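Local coordinates for protein restriction endonuclease THAI (Thermoplasma acidophilum, PDB 3NDH) that is a restriction endonuclease that recognises a specific DNA sequence, intercalating into the helix without base flipping, and probably hydrolyses its phosphodiester backbone, at residues A[39-44]-A[60-65]; A[78-83]-A[91-96]; A[96-101]-A[132-137]. All coordinates share one frame; numbering follows the deposited sequence.

Contact 1: A[39-44]-A[60-65]. With nucleotides of chain C.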
loop_
_atom_site.group_PDB
_atom_site.type_symbol
_atom_site.label_atom_id
_atom_site.label_comp_id
_atom_site.label_asym_id
_atom_site.label_seq_id
_atom_site.Cartn_x
_atom_site.Cartn_y
_atom_site.Cartn_z
ATOM N N TYR A 39 -5.320 -15.461 12.516
ATOM C CA TYR A 39 -5.987 -15.882 11.290
ATOM C C TYR A 39 -6.339 -14.697 10.383
ATOM O O TYR A 39 -6.036 -14.700 9.186
ATOM C CB TYR A 39 -7.225 -16.732 11.615
ATOM C CG TYR A 39 -8.096 -17.054 10.414
ATOM C CD1 TYR A 39 -7.674 -17.941 9.438
ATOM C CD2 TYR A 39 -9.304 -16.405 10.226
ATOM C CE1 TYR A 39 -8.478 -18.197 8.304
ATOM C CE2 TYR A 39 -10.116 -16.670 9.129
ATOM C CZ TYR A 39 -9.710 -17.565 8.190
ATOM O OH TYR A 39 -10.516 -17.822 7.089
ATOM N N MET A 40 -6.959 -13.676 10.963
ATOM C CA MET A 40 -7.354 -12.498 10.189
ATOM C C MET A 40 -6.132 -11.806 9.594
ATOM O O MET A 40 -6.131 -11.407 8.426
ATOM C CB MET A 40 -8.131 -11.508 11.051
ATOM C CG MET A 40 -9.388 -12.098 11.630
ATOM S SD MET A 40 -10.698 -10.856 11.769
ATOM C CE MET A 40 -11.762 -11.766 12.882
ATOM N N PHE A 41 -5.083 -11.663 10.398
ATOM C CA PHE A 41 -3.845 -11.051 9.911
ATOM C C PHE A 41 -3.153 -11.919 8.874
ATOM O O PHE A 41 -2.474 -11.388 7.988
ATOM C CB PHE A 41 -2.927 -10.687 11.070
ATOM C CG PHE A 41 -3.167 -9.309 11.642
ATOM C CD1 PHE A 41 -4.422 -8.712 11.621
ATOM C CD2 PHE A 41 -2.113 -8.596 12.200
ATOM C CE1 PHE A 41 -4.603 -7.434 12.143
ATOM C CE2 PHE A 41 -2.306 -7.355 12.738
ATOM C CZ PHE A 41 -3.550 -6.755 12.680
ATOM N N GLN A 42 -3.338 -13.229 8.944
ATOM C CA GLN A 42 -2.803 -14.090 7.907
ATOM C C GLN A 42 -3.551 -13.880 6.577
ATOM O O GLN A 42 -2.939 -13.873 5.503
ATOM C CB GLN A 42 -2.860 -15.544 8.370
ATOM C CG GLN A 42 -2.093 -16.461 7.452
ATOM C CD GLN A 42 -1.939 -17.854 7.985
ATOM O OE1 GLN A 42 -2.229 -18.127 9.146
ATOM N NE2 GLN A 42 -1.499 -18.763 7.122
ATOM N N LEU A 43 -4.869 -13.716 6.637
ATOM C CA LEU A 43 -5.654 -13.382 5.435
ATOM C C LEU A 43 -5.168 -12.051 4.877
ATOM O O LEU A 43 -4.985 -11.907 3.676
ATOM C CB LEU A 43 -7.139 -13.306 5.735
ATOM C CG LEU A 43 -7.841 -14.579 6.215
ATOM C CD1 LEU A 43 -9.314 -14.303 6.427
ATOM C CD2 LEU A 43 -7.638 -15.731 5.254
ATOM N N ALA A 44 -4.919 -11.073 5.742
ATOM C CA ALA A 44 -4.395 -9.788 5.256
ATOM C C ALA A 44 -3.086 -9.956 4.515
ATOM O O ALA A 44 -2.877 -9.386 3.437
ATOM C CB ALA A 44 -4.224 -8.812 6.404
ATOM N N SER A 60 -2.388 -1.323 5.763
ATOM C CA SER A 60 -3.653 -0.672 5.480
ATOM C C SER A 60 -4.810 -1.652 5.648
ATOM O O SER A 60 -5.883 -1.315 6.148
ATOM C CB SER A 60 -3.584 -0.090 4.062
ATOM O OG SER A 60 -2.444 0.766 3.882
ATOM N N LEU A 61 -4.577 -2.908 5.277
ATOM C CA LEU A 61 -5.576 -3.932 5.455
ATOM C C LEU A 61 -5.718 -4.386 6.925
ATOM O O LEU A 61 -6.814 -4.579 7.431
ATOM C CB LEU A 61 -5.252 -5.093 4.506
ATOM C CG LEU A 61 -6.311 -6.169 4.295
ATOM C CD1 LEU A 61 -7.707 -5.586 4.008
ATOM C CD2 LEU A 61 -5.882 -7.114 3.171
ATOM N N ARG A 62 -4.594 -4.547 7.630
ATOM C CA ARG A 62 -4.640 -4.840 9.067
ATOM C C ARG A 62 -5.410 -3.757 9.805
ATOM O O ARG A 62 -6.147 -4.037 10.725
ATOM C CB ARG A 62 -3.214 -4.875 9.608
ATOM C CG ARG A 62 -2.393 -6.059 9.158
ATOM C CD ARG A 62 -0.973 -5.840 9.633
ATOM N NE ARG A 62 -0.042 -6.855 9.189
ATOM C CZ ARG A 62 1.275 -6.673 9.130
ATOM N NH1 ARG A 62 1.796 -5.519 9.475
ATOM N NH2 ARG A 62 2.057 -7.653 8.708
ATOM N N GLU A 63 -5.240 -2.505 9.395
ATOM C CA GLU A 63 -5.956 -1.384 10.018
ATOM C C GLU A 63 -7.458 -1.570 9.882
ATOM O O GLU A 63 -8.193 -1.359 10.851
ATOM C CB GLU A 63 -5.540 -0.081 9.360
ATOM C CG GLU A 63 -6.180 1.175 9.935
ATOM C CD GLU A 63 -6.143 2.263 8.898
ATOM O OE1 GLU A 63 -5.033 2.618 8.396
ATOM O OE2 GLU A 63 -7.244 2.740 8.529
ATOM N N ARG A 64 -7.921 -1.999 8.707
ATOM C CA ARG A 64 -9.345 -2.285 8.520
ATOM C C ARG A 64 -9.862 -3.305 9.521
ATOM O O ARG A 64 -10.958 -3.184 10.044
ATOM C CB ARG A 64 -9.631 -2.793 7.104
ATOM C CG ARG A 64 -9.553 -1.752 6.055
ATOM C CD ARG A 64 -10.308 -2.189 4.804
ATOM N NE ARG A 64 -9.854 -1.422 3.675
ATOM C CZ ARG A 64 -9.498 -1.944 2.510
ATOM N NH1 ARG A 64 -9.605 -3.249 2.286
ATOM N NH2 ARG A 64 -9.076 -1.142 1.558
ATOM N N ILE A 65 -9.051 -4.333 9.764
ATOM C CA ILE A 65 -9.397 -5.400 10.690
ATOM C C ILE A 65 -9.539 -4.846 12.110
ATOM O O ILE A 65 -10.472 -5.202 12.853
ATOM C CB ILE A 65 -8.365 -6.548 10.637
ATOM C CG1 ILE A 65 -8.500 -7.281 9.300
ATOM C CG2 ILE A 65 -8.546 -7.521 11.789
ATOM C CD1 ILE A 65 -7.298 -8.137 8.860
ATOM P P DC C 7 -0.641 5.578 8.222
ATOM O OP1 DC C 7 -1.664 5.252 9.222
ATOM O OP2 DC C 7 0.593 6.305 8.634
ATOM O "O5'" DC C 7 -0.210 4.233 7.492
ATOM C "C5'" DC C 7 -1.139 3.177 7.297
ATOM C "C4'" DC C 7 -0.469 2.052 6.547
ATOM O "O4'" DC C 7 0.023 2.562 5.294
ATOM C "C3'" DC C 7 0.774 1.475 7.219
ATOM O "O3'" DC C 7 0.380 0.504 8.220
ATOM C "C2'" DC C 7 1.498 0.847 6.034
ATOM C "C1'" DC C 7 1.027 1.673 4.818
ATOM N N1 DC C 7 2.074 2.472 4.153
ATOM C C2 DC C 7 2.666 1.961 2.994
ATOM O O2 DC C 7 2.210 0.920 2.496
ATOM N N3 DC C 7 3.707 2.617 2.432
ATOM C C4 DC C 7 4.147 3.755 2.973
ATOM N N4 DC C 7 5.218 4.333 2.422
ATOM C C5 DC C 7 3.517 4.340 4.112
ATOM C C6 DC C 7 2.488 3.673 4.666
ATOM P P DA C 9 5.450 -5.271 9.223
ATOM O OP1 DA C 9 4.306 -6.133 9.615
ATOM O OP2 DA C 9 6.415 -4.811 10.271
ATOM O "O5'" DA C 9 6.271 -6.010 8.071
ATOM C "C5'" DA C 9 5.698 -6.179 6.765
ATOM C "C4'" DA C 9 6.738 -6.646 5.764
ATOM O "O4'" DA C 9 7.717 -5.608 5.522
ATOM C "C3'" DA C 9 7.541 -7.886 6.148
ATOM O "O3'" DA C 9 7.790 -8.671 4.972
ATOM C "C2'" DA C 9 8.828 -7.290 6.699
ATOM C "C1'" DA C 9 9.028 -6.115 5.758
ATOM N N9 DA C 9 9.836 -5.017 6.293
ATOM C C8 DA C 9 9.653 -4.369 7.489
ATOM N N7 DA C 9 10.491 -3.380 7.689
ATOM C C5 DA C 9 11.291 -3.385 6.556
ATOM C C6 DA C 9 12.369 -2.571 6.149
ATOM N N6 DA C 9 12.839 -1.542 6.861
ATOM N N1 DA C 9 12.948 -2.849 4.963
ATOM C C2 DA C 9 12.472 -3.869 4.238
ATOM N N3 DA C 9 11.471 -4.701 4.509
ATOM C C4 DA C 9 10.911 -4.402 5.693
HETATM O O HOH W 1 -0.471 -9.672 8.853
#
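Leu61 begins the contact by laying a methyl on the backbone of Ala44: its CD2 lies 3.7 Å from Ala44 CA, while its CG meets the Ala44 methyl. The two helical segments, one from helix 27-46 and one from helix 58-74, run roughly antiparallel, at 147°, their axes 9.4 Å apart. Arg62 carries the centre of the contact. Its CG, anti to the carbonyl carbon (chi1 -70°), sits over the middle of the Phe41 ring, 3.7 Å from the centroid, in a CH-pi contact. The two side chains cross at about a right angle: Arg62 CB lies over the ring near Phe41 CZ, and Arg62 CD near Phe41 CE2. Beyond the ring, Arg62 NE donates to a water, at 2.9 Å from its oxygen, and that water donates in turn to Phe41 O. The guanidinium, turned 18° from the ring plane, grips one phosphate oxygen of the DNA with both ends: Arg62 NH1 lies 2.6 Å and Arg62 NH2 2.9 Å from OP1 of DA9 of chain C. NH1 also bonds to Thr103. One turn on, Ile65 places CG2 at the edge of the Phe41 ring and drives CD1 between Met40 and Ala44, 3.5 Å from Met40 O. Its backbone carbonyl accepts from Trp222 of the second subunit. Val139 and Ile141 of strand 135-141 also pack on Phe41. An alanine in place of Phe41 would probably leave the aliphatic stem of Arg62 without its flat support and the guanidinium less firmly aimed at the phosphate. A long cationic side chain is thus held along its apolar length by an aromatic face and, at NE, by a water, so that its charge is directed at the DNA backbone.

Contact 2: A[78-83]-A[91-96]. With NA (sodium ion), chain E; PGE (triethylene glycol), chain G; nucleotides of chain C.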
loop_
_atom_site.group_PDB
_atom_site.type_symbol
_atom_site.label_atom_id
_atom_site.label_comp_id
_atom_site.label_asym_id
_atom_site.label_seq_id
_atom_site.Cartn_x
_atom_site.Cartn_y
_atom_site.Cartn_z
ATOM N N ASN A 78 -20.976 4.484 16.255
ATOM C CA ASN A 78 -20.013 5.054 17.208
ATOM C C ASN A 78 -18.553 4.986 16.769
ATOM O O ASN A 78 -17.648 5.374 17.517
ATOM C CB ASN A 78 -20.177 4.361 18.556
ATOM C CG ASN A 78 -21.550 4.567 19.141
ATOM O OD1 ASN A 78 -22.030 5.702 19.214
ATOM N ND2 ASN A 78 -22.209 3.479 19.531
ATOM N N VAL A 79 -18.325 4.492 15.563
ATOM C CA VAL A 79 -16.986 4.386 15.003
ATOM C C VAL A 79 -16.998 5.129 13.692
ATOM O O VAL A 79 -17.778 4.801 12.802
ATOM C CB VAL A 79 -16.572 2.923 14.775
ATOM C CG1 VAL A 79 -15.132 2.849 14.263
ATOM C CG2 VAL A 79 -16.687 2.138 16.070
ATOM N N GLU A 80 -16.151 6.141 13.575
ATOM C CA GLU A 80 -16.068 6.923 12.355
ATOM C C GLU A 80 -14.847 6.476 11.565
ATOM O O GLU A 80 -13.706 6.738 11.960
ATOM C CB GLU A 80 -15.992 8.412 12.682
ATOM C CG GLU A 80 -17.211 8.939 13.452
ATOM C CD GLU A 80 -17.227 8.598 14.956
ATOM O OE1 GLU A 80 -16.156 8.597 15.601
ATOM O OE2 GLU A 80 -18.330 8.350 15.505
ATOM N N THR A 81 -15.101 5.795 10.452
ATOM C CA THR A 81 -14.053 5.262 9.577
ATOM C C THR A 81 -13.825 6.138 8.359
ATOM O O THR A 81 -12.935 5.877 7.579
ATOM C CB THR A 81 -14.396 3.845 9.095
ATOM O OG1 THR A 81 -15.710 3.828 8.516
ATOM C CG2 THR A 81 -14.344 2.861 10.269
ATOM N N ASP A 82 -14.624 7.193 8.218
ATOM C CA ASP A 82 -14.616 8.042 7.032
ATOM C C ASP A 82 -13.540 9.135 7.057
ATOM O O ASP A 82 -13.818 10.329 6.853
ATOM C CB ASP A 82 -16.003 8.645 6.821
ATOM C CG ASP A 82 -16.445 9.499 7.964
ATOM O OD1 ASP A 82 -15.830 9.427 9.036
ATOM O OD2 ASP A 82 -17.424 10.269 7.798
ATOM N N LEU A 83 -12.299 8.723 7.297
ATOM C CA LEU A 83 -11.151 9.618 7.305
ATOM C C LEU A 83 -10.396 9.401 5.999
ATOM O O LEU A 83 -10.197 8.262 5.600
ATOM C CB LEU A 83 -10.233 9.281 8.481
ATOM C CG LEU A 83 -10.736 9.653 9.879
ATOM C CD1 LEU A 83 -11.795 8.695 10.327
ATOM C CD2 LEU A 83 -9.596 9.681 10.881
ATOM N N ASP A 91 -6.366 7.245 12.140
ATOM C CA ASP A 91 -6.929 6.238 11.263
ATOM C C ASP A 91 -8.414 6.013 11.426
ATOM O O ASP A 91 -9.069 5.586 10.480
ATOM C CB ASP A 91 -6.179 4.930 11.490
ATOM C CG ASP A 91 -4.762 5.011 11.001
ATOM O OD1 ASP A 91 -4.516 5.427 9.840
ATOM O OD2 ASP A 91 -3.842 4.669 11.767
ATOM N N VAL A 92 -8.943 6.307 12.604
ATOM C CA VAL A 92 -10.314 5.996 12.964
ATOM C C VAL A 92 -10.654 6.832 14.181
ATOM O O VAL A 92 -9.756 7.292 14.889
ATOM C CB VAL A 92 -10.459 4.457 13.216
ATOM C CG1 VAL A 92 -9.701 4.001 14.458
ATOM C CG2 VAL A 92 -11.913 4.026 13.243
ATOM N N LYS A 93 -11.935 7.105 14.383
ATOM C CA LYS A 93 -12.390 7.749 15.602
ATOM C C LYS A 93 -13.405 6.862 16.276
ATOM O O LYS A 93 -14.169 6.152 15.616
ATOM C CB LYS A 93 -12.981 9.130 15.345
ATOM C CG LYS A 93 -12.066 10.075 14.602
ATOM C CD LYS A 93 -12.785 11.381 14.352
ATOM C CE LYS A 93 -11.893 12.326 13.607
ATOM N NZ LYS A 93 -12.572 13.645 13.348
ATOM N N LEU A 94 -13.397 6.915 17.603
ATOM C CA LEU A 94 -14.258 6.105 18.442
ATOM C C LEU A 94 -14.990 7.069 19.373
ATOM O O LEU A 94 -14.357 7.757 20.178
ATOM C CB LEU A 94 -13.426 5.097 19.243
ATOM C CG LEU A 94 -14.161 4.190 20.238
ATOM C CD1 LEU A 94 -15.250 3.351 19.555
ATOM C CD2 LEU A 94 -13.121 3.287 20.895
ATOM N N PHE A 95 -16.312 7.138 19.226
ATOM C CA PHE A 95 -17.121 8.161 19.900
ATOM C C PHE A 95 -16.487 9.537 19.713
ATOM O O PHE A 95 -16.466 10.348 20.644
ATOM C CB PHE A 95 -17.334 7.850 21.387
ATOM C CG PHE A 95 -18.120 6.589 21.637
ATOM C CD1 PHE A 95 -19.495 6.634 21.835
ATOM C CD2 PHE A 95 -17.481 5.357 21.686
ATOM C CE1 PHE A 95 -20.215 5.469 22.077
ATOM C CE2 PHE A 95 -18.195 4.187 21.940
ATOM C CZ PHE A 95 -19.562 4.248 22.138
ATOM N N GLY A 96 -15.986 9.792 18.508
ATOM C CA GLY A 96 -15.389 11.077 18.142
ATOM C C GLY A 96 -13.930 11.260 18.522
ATOM O O GLY A 96 -13.315 12.257 18.149
HETATM NA NA NA E . -1.648 3.973 11.152
HETATM C C1 PGE G . -9.218 15.401 12.594
HETATM O O1 PGE G . -9.834 15.215 13.866
HETATM C C2 PGE G . -9.497 14.230 11.658
HETATM O O2 PGE G . -10.364 14.665 10.616
HETATM C C3 PGE G . -10.682 13.639 9.678
HETATM C C4 PGE G . -12.168 13.707 9.357
HETATM O O4 PGE G . -15.844 11.384 10.853
HETATM C C6 PGE G . -15.113 12.560 11.135
HETATM C C5 PGE G . -14.273 12.851 9.904
HETATM O O3 PGE G . -12.899 12.916 10.286
ATOM P P DC C 7 -0.641 5.578 8.222
ATOM O OP1 DC C 7 -1.664 5.252 9.222
ATOM O OP2 DC C 7 0.593 6.305 8.634
ATOM O "O5'" DC C 7 -0.210 4.233 7.492
ATOM C "C5'" DC C 7 -1.139 3.177 7.297
ATOM C "C4'" DC C 7 -0.469 2.052 6.547
ATOM O "O4'" DC C 7 0.023 2.562 5.294
ATOM C "C3'" DC C 7 0.774 1.475 7.219
ATOM O "O3'" DC C 7 0.380 0.504 8.220
ATOM C "C2'" DC C 7 1.498 0.847 6.034
ATOM C "C1'" DC C 7 1.027 1.673 4.818
ATOM N N1 DC C 7 2.074 2.472 4.153
ATOM C C2 DC C 7 2.666 1.961 2.994
ATOM O O2 DC C 7 2.210 0.920 2.496
ATOM N N3 DC C 7 3.707 2.617 2.432
ATOM C C4 DC C 7 4.147 3.755 2.973
ATOM N N4 DC C 7 5.218 4.333 2.422
ATOM C C5 DC C 7 3.517 4.340 4.112
ATOM C C6 DC C 7 2.488 3.673 4.666
HETATM O O HOH W 2 -11.046 4.313 9.255
HETATM O O HOH W 3 -1.077 5.905 12.473
HETATM O O HOH W 4 -2.868 2.205 10.028
HETATM O O HOH W 5 0.822 3.787 10.593
#
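Glu80 faces Lys93 across the hairpin, and its carboxylate reaches Gly96. Glu80 CB lies 4.1 Å from Lys93 CB and, with CG, also touches O4 of a triethylene glycol, probably from the crystallisation liquor. The chain then bends at CG (chi2 78°), which swings CD back toward the facing strand. At the tip, Glu80 OE1 accepts a hydrogen bond from Gly96 N at 3.1 Å, though a second deposited conformer of Glu80 makes this bond less certain. Glu80 OE1 is also 3.2 Å from Lys93 O, a close pair of acceptors that is not a hydrogen bond and probably repels. In the backbone, Glu80 and Lys93 form a hydrogen-bonded antiparallel pair; Val79 and Leu94 form the next, non-hydrogen-bonded pair, their side chains on the other face. At the end of the hairpin away from the metal, Asn78 stacks its amide on the Phe95 ring, the planes 15° apart; its ND2 bonds to Phe74 O. At the other end, Asp91 OD1 is salt-bridged to Arg50 of the second subunit. The sodium ion, bound by Asp91 OD2 at 2.4 Å and by OP1 of DC7 of chain C, bridges carboxylate and phosphate and would probably offset their like charges.

Contact 3: A[96-101]-A[132-137]. With NA (sodium ion), chain E.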
loop_
_atom_site.group_PDB
_atom_site.type_symbol
_atom_site.label_atom_id
_atom_site.label_comp_id
_atom_site.label_asym_id
_atom_site.label_seq_id
_atom_site.Cartn_x
_atom_site.Cartn_y
_atom_site.Cartn_z
ATOM N N GLY A 96 -15.986 9.792 18.508
ATOM C CA GLY A 96 -15.389 11.077 18.142
ATOM C C GLY A 96 -13.930 11.260 18.522
ATOM O O GLY A 96 -13.315 12.257 18.149
ATOM N N SER A 97 -13.363 10.306 19.254
ATOM C CA SER A 97 -11.997 10.426 19.758
ATOM C C SER A 97 -11.013 9.746 18.786
ATOM O O SER A 97 -11.187 8.578 18.480
ATOM C CB SER A 97 -11.895 9.789 21.129
ATOM O OG SER A 97 -10.625 10.053 21.686
ATOM N N PRO A 98 -9.963 10.461 18.344
ATOM C CA PRO A 98 -9.070 9.920 17.323
ATOM C C PRO A 98 -8.152 8.804 17.834
ATOM O O PRO A 98 -7.657 8.856 18.964
ATOM C CB PRO A 98 -8.259 11.146 16.871
ATOM C CG PRO A 98 -8.347 12.109 17.978
ATOM C CD PRO A 98 -9.574 11.818 18.773
ATOM N N ILE A 99 -7.909 7.821 16.971
ATOM C CA ILE A 99 -7.029 6.700 17.278
ATOM C C ILE A 99 -6.054 6.494 16.107
ATOM O O ILE A 99 -6.454 6.494 14.958
ATOM C CB ILE A 99 -7.822 5.392 17.521
ATOM C CG1 ILE A 99 -8.789 5.511 18.707
ATOM C CG2 ILE A 99 -6.861 4.203 17.735
ATOM C CD1 ILE A 99 -9.756 4.368 18.838
ATOM N N SER A 100 -4.782 6.327 16.443
ATOM C CA SER A 100 -3.740 5.895 15.535
ATOM C C SER A 100 -3.586 4.393 15.697
ATOM O O SER A 100 -3.526 3.905 16.810
ATOM C CB SER A 100 -2.443 6.569 15.952
ATOM O OG SER A 100 -1.336 6.021 15.271
ATOM N N ILE A 101 -3.556 3.661 14.592
ATOM C CA ILE A 101 -3.292 2.235 14.588
ATOM C C ILE A 101 -1.953 1.971 13.909
ATOM O O ILE A 101 -1.657 2.545 12.839
ATOM C CB ILE A 101 -4.415 1.494 13.819
ATOM C CG1 ILE A 101 -5.736 1.635 14.559
ATOM C CG2 ILE A 101 -4.076 0.027 13.627
ATOM C CD1 ILE A 101 -6.972 1.348 13.705
ATOM N N PRO A 132 3.270 13.808 20.674
ATOM C CA PRO A 132 2.147 12.853 20.696
ATOM C C PRO A 132 0.821 13.489 21.087
ATOM O O PRO A 132 0.767 14.264 22.041
ATOM C CB PRO A 132 2.561 11.825 21.759
ATOM C CG PRO A 132 4.049 11.996 21.921
ATOM C CD PRO A 132 4.335 13.436 21.622
ATOM N N ARG A 133 -0.232 13.173 20.336
ATOM C CA ARG A 133 -1.576 13.682 20.613
ATOM C C ARG A 133 -2.665 12.611 20.690
ATOM O O ARG A 133 -3.706 12.840 21.312
ATOM C CB ARG A 133 -1.976 14.703 19.547
ATOM C CG ARG A 133 -1.231 16.010 19.622
ATOM C CD ARG A 133 -1.856 17.008 18.641
ATOM N NE ARG A 133 -1.591 16.653 17.249
ATOM C CZ ARG A 133 -2.123 17.268 16.190
ATOM N NH1 ARG A 133 -2.980 18.275 16.346
ATOM N NH2 ARG A 133 -1.802 16.874 14.965
ATOM N N PHE A 134 -2.451 11.459 20.060
ATOM C CA PHE A 134 -3.526 10.496 19.870
ATOM C C PHE A 134 -3.277 9.143 20.525
ATOM O O PHE A 134 -2.171 8.599 20.496
ATOM C CB PHE A 134 -3.757 10.311 18.358
ATOM C CG PHE A 134 -3.870 11.605 17.603
ATOM C CD1 PHE A 134 -4.851 12.520 17.929
ATOM C CD2 PHE A 134 -2.977 11.931 16.603
ATOM C CE1 PHE A 134 -4.963 13.731 17.245
ATOM C CE2 PHE A 134 -3.076 13.147 15.924
ATOM C CZ PHE A 134 -4.057 14.039 16.247
ATOM N N ASP A 135 -4.340 8.592 21.101
ATOM C CA ASP A 135 -4.354 7.196 21.560
ATOM C C ASP A 135 -3.872 6.285 20.452
ATOM O O ASP A 135 -4.228 6.487 19.295
ATOM C CB ASP A 135 -5.775 6.782 21.970
ATOM C CG ASP A 135 -6.238 7.429 23.267
ATOM O OD1 ASP A 135 -5.384 7.884 24.064
ATOM O OD2 ASP A 135 -7.473 7.469 23.472
ATOM N N LEU A 136 -3.058 5.304 20.827
ATOM C CA LEU A 136 -2.422 4.386 19.896
ATOM C C LEU A 136 -2.843 2.953 20.199
ATOM O O LEU A 136 -2.816 2.516 21.353
ATOM C CB LEU A 136 -0.906 4.520 20.025
ATOM C CG LEU A 136 0.012 3.515 19.339
ATOM C CD1 LEU A 136 -0.171 3.544 17.829
ATOM C CD2 LEU A 136 1.463 3.803 19.708
ATOM N N ILE A 137 -3.275 2.239 19.152
ATOM C CA ILE A 137 -3.421 0.784 19.181
ATOM C C ILE A 137 -2.264 0.230 18.345
ATOM O O ILE A 137 -2.180 0.471 17.142
ATOM C CB ILE A 137 -4.762 0.282 18.626
ATOM C CG1 ILE A 137 -5.920 0.801 19.488
ATOM C CG2 ILE A 137 -4.783 -1.267 18.582
ATOM C CD1 ILE A 137 -7.317 0.482 18.901
HETATM NA NA NA E . -1.648 3.973 11.152
HETATM O O HOH W 6 -9.249 7.754 21.371
HETATM O O HOH W 7 -6.726 10.212 21.059
HETATM O O HOH W 3 -1.077 5.905 12.473
HETATM O O HOH W 4 -2.868 2.205 10.028
HETATM O O HOH W 5 0.822 3.787 10.593
#
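Ser100 bonds to the facing strand through both its N and its O: Ser100 N donates to Asp135 O at 2.9 Å, and Ser100 O accepts from Ile137 N at the same distance, both bonds nearly along the C=O axis. Strands 97-101 and 135-137 run parallel, with their directions twisted by 38°. On the face of Ile99, Ile101 and Ile137, Ile99 CG2 packs on Ile137 CD1 at 3.9 Å. On the other face Leu136 CD1 approaches Ser100 O. Ahead of the paired part of the strands, Pro98 CG butts against Phe134 CD1 at 3.5 Å. Where the strands part, water fills in: one molecule links Pro98 O to Asp135 N, and another joins Ser97 OG, Pro98 O and Asp135 OD2. The other oxygen of Asp135, OD1, accepts from Asp154 N. Ile101 O binds the sodium ion at 2.2 Å. Ser100 OG, held anti to its backbone N (chi1 169°), lies 2.8 Å from the oxygen of a water on the same ion. Further out, helix 58-74 covers Ile99 and Ile101, and strand 146-152 flanks Leu136 and Ile137. Joined through helix 120-129, the strands form a beta-alpha-beta unit, and Asp91 with Ser100-Ile101-Lys102 fits the sequence pattern of a PD-(D/E)XK nuclease site, with serine probably standing at the second acidic position.

Overall arrangement
From the N terminus the contacts follow in series, and none crosses or encloses another. Contact 1 closes first, pairing helix 27-46 with helix 58-74 across the 15 residues between its segments. Helix 58-74 leads into strand 79-80, and contact 2 closes a short hairpin with strand 92-94. Gly96 is shared with contact 3, where strand 97-105 leaves the hairpin and, after 30 intervening residues, meets strand 135-141. Contacts 2 and 3 thus build neighbouring strands of one mixed sheet, and each gives the sodium ion one protein ligand. From contact 1, Glu63 brings its carboxylate close to that of Asp91, with Arg50 of the second subunit salt-bridged to both, and packs on Ile101.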